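Local coordinates for viral structural protein 4 (Bombyx mori cytoplasmic polyhedrosis virus, PDB 6TZ0) that binds GTP through a P-loop-like site and associates with the viral RNA-dependent RNA polymerase inside the capsid, probably as an NTPase cofactor in transcription, at residues F2-Y16 with I157-P169. Residues are numbered along the deposited sequence; the frame is centred on the assembly and turned at random.
Sequences FAIDPLKHSKLYEEY and IIFDDEKYQSLIP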
loop_
_atom_site.group_PDB
_atom_site.type_symbol
_atom_site.label_atom_id
_atom_site.label_comp_id
_atom_site.label_asym_id
_atom_site.label_seq_id
_atom_site.Cartn_x
_atom_site.Cartn_y
_atom_site.Cartn_z
ATOM N N PHE B 2 14.490 38.324 -17.169
ATOM C CA PHE B 2 13.676 38.022 -16.007
ATOM C C PHE B 2 12.780 36.820 -16.275
ATOM O O PHE B 2 12.546 36.433 -17.419
ATOM C CB PHE B 2 12.827 39.231 -15.639
ATOM C CG PHE B 2 13.612 40.378 -15.111
ATOM C CD1 PHE B 2 13.885 40.482 -13.762
ATOM C CD2 PHE B 2 14.109 41.337 -15.965
ATOM C CE1 PHE B 2 14.617 41.536 -13.280
ATOM C CE2 PHE B 2 14.843 42.384 -15.487
ATOM C CZ PHE B 2 15.100 42.485 -14.146
ATOM N N ALA B 3 12.277 36.226 -15.194
ATOM C CA ALA B 3 11.329 35.127 -15.334
ATOM C C ALA B 3 9.998 35.612 -15.885
ATOM O O ALA B 3 9.321 34.879 -16.612
ATOM C CB ALA B 3 11.129 34.437 -13.990
ATOM N N ILE B 4 9.613 36.836 -15.552
ATOM C CA ILE B 4 8.404 37.464 -16.058
ATOM C C ILE B 4 8.832 38.691 -16.843
ATOM O O ILE B 4 9.612 39.506 -16.341
ATOM C CB ILE B 4 7.447 37.833 -14.912
ATOM C CG1 ILE B 4 7.043 36.574 -14.152
ATOM C CG2 ILE B 4 6.216 38.529 -15.438
ATOM C CD1 ILE B 4 6.428 36.840 -12.826
ATOM N N ASP B 5 8.336 38.809 -18.063
ATOM C CA ASP B 5 8.759 39.849 -18.992
ATOM C C ASP B 5 8.290 41.216 -18.509
ATOM O O ASP B 5 7.083 41.419 -18.348
ATOM C CB ASP B 5 8.177 39.529 -20.363
ATOM C CG ASP B 5 8.827 40.305 -21.481
ATOM O OD1 ASP B 5 9.742 41.109 -21.220
ATOM O OD2 ASP B 5 8.420 40.102 -22.640
ATOM N N PRO B 6 9.192 42.172 -18.256
ATOM C CA PRO B 6 8.739 43.492 -17.800
ATOM C C PRO B 6 8.089 44.321 -18.885
ATOM O O PRO B 6 7.309 45.222 -18.562
ATOM C CB PRO B 6 10.030 44.158 -17.303
ATOM C CG PRO B 6 10.968 43.053 -17.072
ATOM C CD PRO B 6 10.648 42.041 -18.125
ATOM N N LEU B 7 8.389 44.058 -20.156
ATOM C CA LEU B 7 7.780 44.828 -21.230
ATOM C C LEU B 7 6.336 44.421 -21.464
ATOM O O LEU B 7 5.545 45.220 -21.969
ATOM C CB LEU B 7 8.585 44.669 -22.516
ATOM C CG LEU B 7 10.018 45.197 -22.502
ATOM C CD1 LEU B 7 10.675 44.881 -23.819
ATOM C CD2 LEU B 7 10.052 46.679 -22.230
ATOM N N LYS B 8 5.976 43.194 -21.097
ATOM C CA LYS B 8 4.599 42.733 -21.192
ATOM C C LYS B 8 3.848 42.940 -19.884
ATOM O O LYS B 8 2.764 43.526 -19.871
ATOM C CB LYS B 8 4.561 41.253 -21.592
ATOM C CG LYS B 8 4.366 40.971 -23.082
ATOM C CD LYS B 8 5.501 41.519 -23.928
ATOM C CE LYS B 8 5.256 41.320 -25.412
ATOM N NZ LYS B 8 5.193 39.881 -25.773
ATOM N N HIS B 9 4.399 42.449 -18.782
ATOM C CA HIS B 9 3.745 42.548 -17.480
ATOM C C HIS B 9 4.346 43.686 -16.659
ATOM O O HIS B 9 4.892 43.484 -15.584
ATOM C CB HIS B 9 3.855 41.220 -16.746
ATOM C CG HIS B 9 3.271 40.075 -17.504
ATOM N ND1 HIS B 9 4.008 39.322 -18.391
ATOM C CD2 HIS B 9 2.017 39.574 -17.533
ATOM C CE1 HIS B 9 3.234 38.394 -18.921
ATOM N NE2 HIS B 9 2.021 38.525 -18.418
ATOM N N SER B 10 4.212 44.903 -17.183
ATOM C CA SER B 10 4.795 46.064 -16.523
ATOM C C SER B 10 4.076 46.430 -15.239
ATOM O O SER B 10 4.711 46.944 -14.318
ATOM C CB SER B 10 4.789 47.263 -17.466
ATOM O OG SER B 10 3.464 47.686 -17.728
ATOM N N LYS B 11 2.776 46.149 -15.149
ATOM C CA LYS B 11 1.987 46.552 -13.990
ATOM C C LYS B 11 2.347 45.736 -12.753
ATOM O O LYS B 11 2.326 46.261 -11.630
ATOM C CB LYS B 11 0.507 46.404 -14.331
ATOM C CG LYS B 11 -0.441 47.031 -13.346
ATOM C CD LYS B 11 -0.285 48.537 -13.353
ATOM C CE LYS B 11 -0.683 49.121 -14.699
ATOM N NZ LYS B 11 -2.142 48.989 -14.956
ATOM N N LEU B 12 2.696 44.461 -12.949
ATOM C CA LEU B 12 3.178 43.618 -11.859
ATOM C C LEU B 12 4.484 44.146 -11.283
ATOM O O LEU B 12 4.700 44.098 -10.068
ATOM C CB LEU B 12 3.363 42.187 -12.356
ATOM C CG LEU B 12 3.946 41.178 -11.365
ATOM C CD1 LEU B 12 2.998 40.933 -10.207
ATOM C CD2 LEU B 12 4.317 39.891 -12.062
ATOM N N TYR B 13 5.368 44.654 -12.139
ATOM C CA TYR B 13 6.594 45.257 -11.643
ATOM C C TYR B 13 6.338 46.623 -11.026
ATOM O O TYR B 13 7.068 47.029 -10.120
ATOM C CB TYR B 13 7.624 45.349 -12.762
ATOM C CG TYR B 13 8.243 44.021 -13.115
ATOM C CD1 TYR B 13 9.328 43.531 -12.406
ATOM C CD2 TYR B 13 7.730 43.248 -14.141
ATOM C CE1 TYR B 13 9.890 42.319 -12.721
ATOM C CE2 TYR B 13 8.289 42.031 -14.460
ATOM C CZ TYR B 13 9.369 41.577 -13.749
ATOM O OH TYR B 13 9.927 40.367 -14.059
ATOM N N GLU B 14 5.307 47.338 -11.491
ATOM C CA GLU B 14 4.942 48.602 -10.856
ATOM C C GLU B 14 4.420 48.379 -9.448
ATOM O O GLU B 14 4.538 49.258 -8.589
ATOM C CB GLU B 14 3.892 49.340 -11.683
ATOM C CG GLU B 14 4.369 49.845 -13.023
ATOM C CD GLU B 14 3.335 50.690 -13.718
ATOM O OE1 GLU B 14 2.196 50.764 -13.218
ATOM O OE2 GLU B 14 3.665 51.293 -14.758
ATOM N N GLU B 15 3.811 47.217 -9.209
ATOM C CA GLU B 15 3.364 46.849 -7.868
ATOM C C GLU B 15 4.529 46.746 -6.888
ATOM O O GLU B 15 4.413 47.153 -5.727
ATOM C CB GLU B 15 2.610 45.527 -7.950
ATOM C CG GLU B 15 2.104 44.982 -6.649
ATOM C CD GLU B 15 1.411 43.652 -6.833
ATOM O OE1 GLU B 15 1.325 43.190 -7.991
ATOM O OE2 GLU B 15 0.966 43.061 -5.827
ATOM N N TYR B 16 5.668 46.226 -7.343
ATOM C CA TYR B 16 6.852 46.066 -6.506
ATOM C C TYR B 16 7.612 47.365 -6.276
ATOM O O TYR B 16 8.623 47.346 -5.567
ATOM C CB TYR B 16 7.779 45.033 -7.141
ATOM C CG TYR B 16 7.308 43.614 -6.976
ATOM C CD1 TYR B 16 6.595 43.233 -5.862
ATOM C CD2 TYR B 16 7.511 42.676 -7.974
ATOM C CE1 TYR B 16 6.144 41.941 -5.707
ATOM C CE2 TYR B 16 7.055 41.375 -7.834
ATOM C CZ TYR B 16 6.370 41.019 -6.695
ATOM O OH TYR B 16 5.908 39.737 -6.531
ATOM N N ILE B 157 16.513 35.555 -14.061
ATOM C CA ILE B 157 16.393 36.385 -12.869
ATOM C C ILE B 157 15.034 36.153 -12.221
ATOM O O ILE B 157 13.996 36.311 -12.872
ATOM C CB ILE B 157 16.588 37.869 -13.210
ATOM C CG1 ILE B 157 17.972 38.096 -13.803
ATOM C CG2 ILE B 157 16.454 38.695 -11.981
ATOM C CD1 ILE B 157 18.130 39.424 -14.435
ATOM N N ILE B 158 15.044 35.797 -10.936
ATOM C CA ILE B 158 13.840 35.481 -10.178
ATOM C C ILE B 158 13.812 36.359 -8.934
ATOM O O ILE B 158 14.843 36.555 -8.285
ATOM C CB ILE B 158 13.810 33.991 -9.774
ATOM C CG1 ILE B 158 13.998 33.085 -10.976
ATOM C CG2 ILE B 158 12.480 33.608 -9.189
ATOM C CD1 ILE B 158 14.239 31.660 -10.595
ATOM N N PHE B 159 12.637 36.884 -8.594
ATOM C CA PHE B 159 12.450 37.504 -7.289
ATOM C C PHE B 159 12.161 36.425 -6.253
ATOM O O PHE B 159 11.624 35.364 -6.571
ATOM C CB PHE B 159 11.294 38.508 -7.293
ATOM C CG PHE B 159 11.557 39.770 -8.066
ATOM C CD1 PHE B 159 12.807 40.063 -8.565
ATOM C CD2 PHE B 159 10.546 40.694 -8.241
ATOM C CE1 PHE B 159 13.028 41.224 -9.267
ATOM C CE2 PHE B 159 10.771 41.861 -8.932
ATOM C CZ PHE B 159 12.013 42.124 -9.443
ATOM N N ASP B 160 12.478 36.712 -4.993
ATOM C CA ASP B 160 12.279 35.744 -3.921
ATOM C C ASP B 160 10.937 35.949 -3.215
ATOM O O ASP B 160 10.811 35.709 -2.010
ATOM C CB ASP B 160 13.442 35.814 -2.930
ATOM C CG ASP B 160 13.610 34.541 -2.123
ATOM O OD1 ASP B 160 12.846 33.583 -2.350
ATOM O OD2 ASP B 160 14.501 34.505 -1.251
ATOM N N ASP B 161 9.935 36.414 -3.950
ATOM C CA ASP B 161 8.576 36.601 -3.473
ATOM C C ASP B 161 7.728 35.421 -3.929
ATOM O O ASP B 161 8.007 34.797 -4.947
ATOM C CB ASP B 161 8.012 37.911 -4.027
ATOM C CG ASP B 161 6.755 38.360 -3.330
ATOM O OD1 ASP B 161 6.310 37.692 -2.377
ATOM O OD2 ASP B 161 6.198 39.392 -3.745
ATOM N N GLU B 162 6.676 35.122 -3.168
ATOM C CA GLU B 162 5.816 33.998 -3.532
ATOM C C GLU B 162 4.813 34.384 -4.614
ATOM O O GLU B 162 4.520 33.583 -5.510
ATOM C CB GLU B 162 5.096 33.467 -2.292
ATOM C CG GLU B 162 4.228 32.247 -2.544
ATOM C CD GLU B 162 3.565 31.726 -1.287
ATOM O OE1 GLU B 162 3.812 32.292 -0.203
ATOM O OE2 GLU B 162 2.782 30.758 -1.383
ATOM N N LYS B 163 4.285 35.609 -4.540
ATOM C CA LYS B 163 3.402 36.140 -5.574
ATOM C C LYS B 163 4.115 36.268 -6.913
ATOM O O LYS B 163 3.487 36.123 -7.967
ATOM C CB LYS B 163 2.853 37.489 -5.110
ATOM C CG LYS B 163 1.907 38.217 -6.048
ATOM C CD LYS B 163 0.598 37.491 -6.204
ATOM C CE LYS B 163 -0.434 38.393 -6.851
ATOM N NZ LYS B 163 -0.059 38.800 -8.225
ATOM N N TYR B 164 5.425 36.513 -6.895
ATOM C CA TYR B 164 6.195 36.511 -8.132
ATOM C C TYR B 164 6.368 35.094 -8.666
ATOM O O TYR B 164 6.279 34.867 -9.875
ATOM C CB TYR B 164 7.558 37.161 -7.898
ATOM C CG TYR B 164 8.361 37.428 -9.153
ATOM C CD1 TYR B 164 8.176 38.591 -9.882
ATOM C CD2 TYR B 164 9.290 36.503 -9.618
ATOM C CE1 TYR B 164 8.901 38.833 -11.023
ATOM C CE2 TYR B 164 10.003 36.731 -10.760
ATOM C CZ TYR B 164 9.810 37.895 -11.459
ATOM O OH TYR B 164 10.546 38.117 -12.596
ATOM N N GLN B 165 6.633 34.132 -7.778
ATOM C CA GLN B 165 6.923 32.769 -8.210
ATOM C C GLN B 165 5.680 32.042 -8.689
ATOM O O GLN B 165 5.786 31.096 -9.473
ATOM C CB GLN B 165 7.575 31.978 -7.082
ATOM C CG GLN B 165 9.002 32.359 -6.795
ATOM C CD GLN B 165 9.555 31.640 -5.586
ATOM O OE1 GLN B 165 8.855 30.866 -4.938
ATOM N NE2 GLN B 165 10.811 31.910 -5.263
ATOM N N SER B 166 4.502 32.447 -8.219
ATOM C CA SER B 166 3.275 31.854 -8.731
ATOM C C SER B 166 2.978 32.286 -10.157
ATOM O O SER B 166 2.257 31.581 -10.868
ATOM C CB SER B 166 2.098 32.219 -7.836
ATOM O OG SER B 166 1.825 33.600 -7.917
ATOM N N LEU B 167 3.514 33.419 -10.590
ATOM C CA LEU B 167 3.232 33.979 -11.899
ATOM C C LEU B 167 4.297 33.655 -12.929
ATOM O O LEU B 167 4.202 34.132 -14.062
ATOM C CB LEU B 167 3.068 35.492 -11.783
ATOM C CG LEU B 167 1.863 35.898 -10.944
ATOM C CD1 LEU B 167 1.858 37.382 -10.695
ATOM C CD2 LEU B 167 0.591 35.474 -11.638
ATOM N N ILE B 168 5.307 32.880 -12.569
ATOM C CA ILE B 168 6.326 32.484 -13.544
ATOM C C ILE B 168 5.718 31.478 -14.515
ATOM O O ILE B 168 4.984 30.575 -14.078
ATOM C CB ILE B 168 7.553 31.909 -12.828
ATOM C CG1 ILE B 168 8.238 32.990 -11.990
ATOM C CG2 ILE B 168 8.551 31.328 -13.799
ATOM C CD1 ILE B 168 9.341 32.472 -11.097
ATOM N N PRO B 169 5.935 31.623 -15.823
ATOM C CA PRO B 169 5.420 30.648 -16.790
ATOM C C PRO B 169 6.042 29.271 -16.612
ATOM O O PRO B 169 7.043 29.084 -15.920
ATOM C CB PRO B 169 5.814 31.256 -18.136
ATOM C CG PRO B 169 5.939 32.688 -17.868
ATOM C CD PRO B 169 6.475 32.814 -16.491
#
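At chi1 -170° the CB-CG bond of Y164 lies opposite the backbone N and beside the carbonyl carbon, and the far end of its ring comes up against residues 2-16; Y13 and Y16, both with CG beside the backbone N, send their hydroxyls to meet this residue and D161. I4 comes from the opposite direction: its CD1 sits over one face of the Y164 ring, 3.8 Å from the centroid, a CH-pi contact, while CB of F159 covers the other face. The Y164 hydroxyl donates to OH of Y13 at 2.8 Å; Y13 OH also lies very close to I4 O, at a separation too short to read reliably at this resolution. The backbone N of I4 adds a weak bond to Y164 OH. Farther along, Y16 OH donates to OD2 of D161 (2.8 Å), reaching it from above the carboxylate plane, 38° out of it. D161 is also the N-cap residue of helix 162-166. The Y16 ring sets CD2 3.5 Å from CE2 of F159, at the F159 ring edge; Y13, Y16 and F159 form an aromatic cluster, to which helix 196-201 adds L198 against F159. At the other end, A3 N donates to I157 O (2.9 Å), the bond of a single beta bridge that pairs F2 with I157, and CD1 of I157 lies over the F2 ring, 10° off its normal. I158 and Q165 pack against Y583 of the polymerase chain. The chemistry implies that polar bonds, Y164 to Y13 and Y16 to D161, set the orientation of rings packed by apolar contacts.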